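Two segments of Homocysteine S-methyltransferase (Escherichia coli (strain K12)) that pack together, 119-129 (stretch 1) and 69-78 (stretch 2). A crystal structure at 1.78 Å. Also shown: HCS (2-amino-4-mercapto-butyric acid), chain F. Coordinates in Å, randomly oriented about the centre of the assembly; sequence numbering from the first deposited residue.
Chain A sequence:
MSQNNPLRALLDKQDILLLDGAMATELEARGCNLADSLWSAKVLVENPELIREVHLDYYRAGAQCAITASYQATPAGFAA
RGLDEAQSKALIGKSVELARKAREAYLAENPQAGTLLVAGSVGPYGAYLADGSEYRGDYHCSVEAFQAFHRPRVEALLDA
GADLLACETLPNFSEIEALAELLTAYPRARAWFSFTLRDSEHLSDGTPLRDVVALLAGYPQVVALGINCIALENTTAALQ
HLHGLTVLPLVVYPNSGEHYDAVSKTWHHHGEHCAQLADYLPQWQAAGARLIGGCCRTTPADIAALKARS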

# COMPACT_ATOMS: atom_id res chain seq x y z
N ALA A 119 -7.07 3.46 0.01
CA ALA A 119 -5.85 3.68 0.78
C ALA A 119 -4.85 4.43 -0.07
O ALA A 119 -4.57 4.04 -1.20
CB ALA A 119 -5.27 2.35 1.24
N GLY A 120 -4.29 5.51 0.48
CA GLY A 120 -3.29 6.28 -0.25
C GLY A 120 -1.92 5.64 -0.14
O GLY A 120 -1.39 5.47 0.97
N SER A 121 -1.33 5.28 -1.27
CA SER A 121 -0.02 4.63 -1.27
C SER A 121 1.11 5.59 -0.89
O SER A 121 1.29 6.65 -1.53
CB SER A 121 0.29 4.01 -2.62
OG SER A 121 1.63 3.58 -2.60
N VAL A 122 1.86 5.20 0.13
CA VAL A 122 3.07 5.89 0.55
C VAL A 122 4.26 4.96 0.41
O VAL A 122 4.45 4.04 1.22
CB VAL A 122 2.95 6.38 2.00
CG1 VAL A 122 4.30 6.85 2.55
CG2 VAL A 122 1.91 7.49 2.09
N GLY A 123 5.05 5.17 -0.64
CA GLY A 123 6.20 4.32 -0.88
C GLY A 123 7.42 4.84 -0.15
O GLY A 123 7.44 5.99 0.30
N PRO A 124 8.47 4.01 -0.06
CA PRO A 124 9.68 4.39 0.69
C PRO A 124 10.56 5.35 -0.09
O PRO A 124 10.44 5.46 -1.31
CB PRO A 124 10.40 3.05 0.88
CG PRO A 124 10.02 2.25 -0.35
CD PRO A 124 8.59 2.66 -0.66
N TYR A 125 11.47 6.00 0.63
CA TYR A 125 12.49 6.86 0.04
C TYR A 125 13.32 6.08 -0.99
O TYR A 125 13.73 6.62 -2.02
CB TYR A 125 13.38 7.43 1.16
CG TYR A 125 14.42 8.42 0.69
CD1 TYR A 125 14.07 9.72 0.35
CD2 TYR A 125 15.75 8.04 0.57
CE1 TYR A 125 15.02 10.63 -0.08
CE2 TYR A 125 16.71 8.94 0.14
CZ TYR A 125 16.34 10.23 -0.18
OH TYR A 125 17.29 11.13 -0.60
N GLY A 126 13.53 4.80 -0.72
CA GLY A 126 14.26 3.94 -1.64
C GLY A 126 13.69 3.86 -3.05
O GLY A 126 14.44 3.69 -4.01
N ALA A 127 12.37 3.96 -3.16
CA ALA A 127 11.71 3.90 -4.46
C ALA A 127 12.01 5.17 -5.26
O ALA A 127 12.06 5.14 -6.49
CB ALA A 127 10.21 3.72 -4.28
N TYR A 128 12.19 6.28 -4.56
CA TYR A 128 12.59 7.52 -5.21
C TYR A 128 14.03 7.45 -5.73
O TYR A 128 14.34 7.95 -6.82
CB TYR A 128 12.41 8.71 -4.25
CG TYR A 128 13.30 9.90 -4.56
CD1 TYR A 128 13.06 10.70 -5.67
CD2 TYR A 128 14.36 10.22 -3.72
CE1 TYR A 128 13.87 11.79 -5.95
CE2 TYR A 128 15.18 11.31 -3.99
CZ TYR A 128 14.92 12.09 -5.10
OH TYR A 128 15.73 13.17 -5.37
N LEU A 129 14.90 6.82 -4.94
CA LEU A 129 16.28 6.60 -5.35
C LEU A 129 16.34 5.73 -6.60
O LEU A 129 17.29 5.80 -7.38
CB LEU A 129 17.09 5.97 -4.21
CG LEU A 129 17.31 6.85 -2.97
CD1 LEU A 129 18.19 6.14 -1.93
CD2 LEU A 129 17.87 8.22 -3.35
N HCS F . 2.94 0.51 -6.05
CA HCS F . 2.54 -0.70 -5.37
CB HCS F . 3.69 -1.19 -4.49
CG HCS F . 4.92 -1.52 -5.33
SD HCS F . 6.13 -2.40 -4.32
C HCS F . 1.34 -0.42 -4.51
OXT HCS F . 0.89 0.74 -4.47
O HCS F . 0.84 -1.37 -3.86
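Stretch 2 (69-78) ASYQATPAGF

Stretch 2 lies along stretch 1 as a turn followed by a short helical segment, in a compact, mixed contact that joins two direct hydrogen bonds and one water bridge to the packing of two tyrosine rings, and that buries 484 Å² counted over both sides. The two chains run in the same general sense: Ser70 sits beside the strand residue Ser121, Tyr71 beside Gly123, where the CA atoms are 4.6 Å apart, and Gly77 beside Tyr128, where they are 5.7 Å apart.

The backbone of stretch 2 begins with a type I beta turn from Ser70 to Ala73, closed by a hydrogen bond from Ala73 N to Ser70 O of 3.0 Å. Tyr71 and Gln72 occupy its two central positions, with phi/psi of -52/-39° and -119/21°. Thr74 follows in an extended conformation (-132/158°) and caps the weakly bonded helix that starts at about Pro75: its OG1 accepts from Gly77 N at 3.1 Å, while Phe78 N donates to Thr74 O at 2.9 Å.

At the start of the contact, the side chain of Ser70, with chi1 in the p rotamer, places OG 2.7 Å from Ser121 O, to which it donates a hydrogen bond. This ties the beginning of the turn to the backbone of the strand in stretch 1. Ser121 in turn points its CA-to-CB bond toward stretch 2, and its OG lies 3.2 Å from Tyr71 CA, near the plane of the Tyr71 ring at its edge.

Tyr71 has the most area covered by the other stretch of any residue here, 92 Å². With chi1 at 179° (t) and chi2 at 73°, its ring extends along stretch 1, so that its CE1 meets Pro124 CD at 3.5 Å and its CE2 meets Ala127 CB at 3.7 Å. The homocysteine ligand, HCS, lies over one face of this ring through its CB. The backbone of Tyr71 is just as closely engaged. Its O is 3.5 Å from Gly123 CA in a CA-H...O contact, and a CB modelled on Gly123 would fall 2.3 Å from that same oxygen, a clash; the absence of a side chain therefore permits the close approach of the two backbones. A water bridges the stretches at this level, donating to Tyr71 O at 2.9 Å and to Pro124 O at 3.0 Å.

Farther along, Gln72 directs the end of its side chain to the weakly bonded helical segment of stretch 1. Its NE2 donates to Ala127 O at 3.3 Å with a nearly linear N-H...O angle of 170°, and the aliphatic part of the side chain packs against the same residue, Gln72 CG lying 3.8 Å from Ala127 CB.

The contact ends at Tyr128, whose ring reaches stretch 2 although its CA-to-CB bond points sideways. Ala76 CB sits over one face in a CH-pi contact, 4.0 Å from the ring centroid, whereas Gly77 CA approaches the edge, 3.6 Å from Tyr128 CD1.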

# COMPACT_ATOMS: atom_id res chain seq x y z
N ALA A 69 -2.43 5.06 -7.02
CA ALA A 69 -1.22 4.99 -7.84
C ALA A 69 -0.19 6.05 -7.44
O ALA A 69 0.32 6.77 -8.30
CB ALA A 69 -1.58 5.15 -9.31
N SER A 70 0.10 6.17 -6.14
CA SER A 70 0.97 7.24 -5.66
C SER A 70 2.29 6.73 -5.07
O SER A 70 3.00 7.48 -4.42
CB SER A 70 0.24 8.08 -4.60
OG SER A 70 -0.36 7.24 -3.62
N TYR A 71 2.58 5.45 -5.28
CA TYR A 71 3.77 4.82 -4.70
C TYR A 71 5.07 5.58 -4.96
O TYR A 71 5.96 5.65 -4.09
CB TYR A 71 3.89 3.40 -5.25
CG TYR A 71 5.10 2.63 -4.76
CD1 TYR A 71 5.15 2.15 -3.46
CD2 TYR A 71 6.17 2.36 -5.61
CE1 TYR A 71 6.24 1.44 -3.00
CE2 TYR A 71 7.26 1.65 -5.17
CZ TYR A 71 7.29 1.18 -3.87
OH TYR A 71 8.38 0.47 -3.42
N GLN A 72 5.19 6.12 -6.17
CA GLN A 72 6.37 6.90 -6.56
C GLN A 72 6.00 8.34 -6.92
O GLN A 72 6.74 9.03 -7.61
CB GLN A 72 7.10 6.20 -7.71
CG GLN A 72 8.12 5.18 -7.16
CD GLN A 72 8.43 4.03 -8.11
OE1 GLN A 72 7.56 3.53 -8.82
NE2 GLN A 72 9.69 3.60 -8.10
N ALA A 73 4.85 8.78 -6.42
CA ALA A 73 4.41 10.16 -6.63
C ALA A 73 4.76 11.05 -5.42
O ALA A 73 3.99 11.16 -4.46
CB ALA A 73 2.91 10.20 -6.91
N THR A 74 5.92 11.69 -5.49
CA THR A 74 6.32 12.70 -4.51
C THR A 74 6.84 13.91 -5.27
O THR A 74 7.25 13.78 -6.41
CB THR A 74 7.44 12.22 -3.57
OG1 THR A 74 8.56 11.78 -4.35
CG2 THR A 74 6.94 11.07 -2.66
N PRO A 75 6.82 15.09 -4.62
CA PRO A 75 7.48 16.24 -5.24
C PRO A 75 8.95 15.97 -5.58
O PRO A 75 9.40 16.39 -6.64
CB PRO A 75 7.36 17.32 -4.17
CG PRO A 75 6.09 16.97 -3.44
CD PRO A 75 6.08 15.45 -3.41
N ALA A 76 9.67 15.26 -4.71
CA ALA A 76 11.06 14.88 -4.99
C ALA A 76 11.20 14.10 -6.30
O ALA A 76 12.04 14.42 -7.15
CB ALA A 76 11.64 14.05 -3.83
N GLY A 77 10.39 13.06 -6.45
CA GLY A 77 10.42 12.24 -7.65
C GLY A 77 10.01 13.02 -8.90
O GLY A 77 10.67 12.95 -9.94
N PHE A 78 8.91 13.77 -8.79
CA PHE A 78 8.32 14.39 -9.97
C PHE A 78 9.04 15.67 -10.40
O PHE A 78 8.70 16.25 -11.44
CB PHE A 78 6.82 14.68 -9.74
CG PHE A 78 5.93 13.46 -9.85
CD1 PHE A 78 6.44 12.22 -10.21
CD2 PHE A 78 4.57 13.57 -9.61
CE1 PHE A 78 5.60 11.09 -10.31
CE2 PHE A 78 3.73 12.46 -9.72
CZ PHE A 78 4.25 11.22 -10.07
O HOH W 1 8.38 6.75 -3.00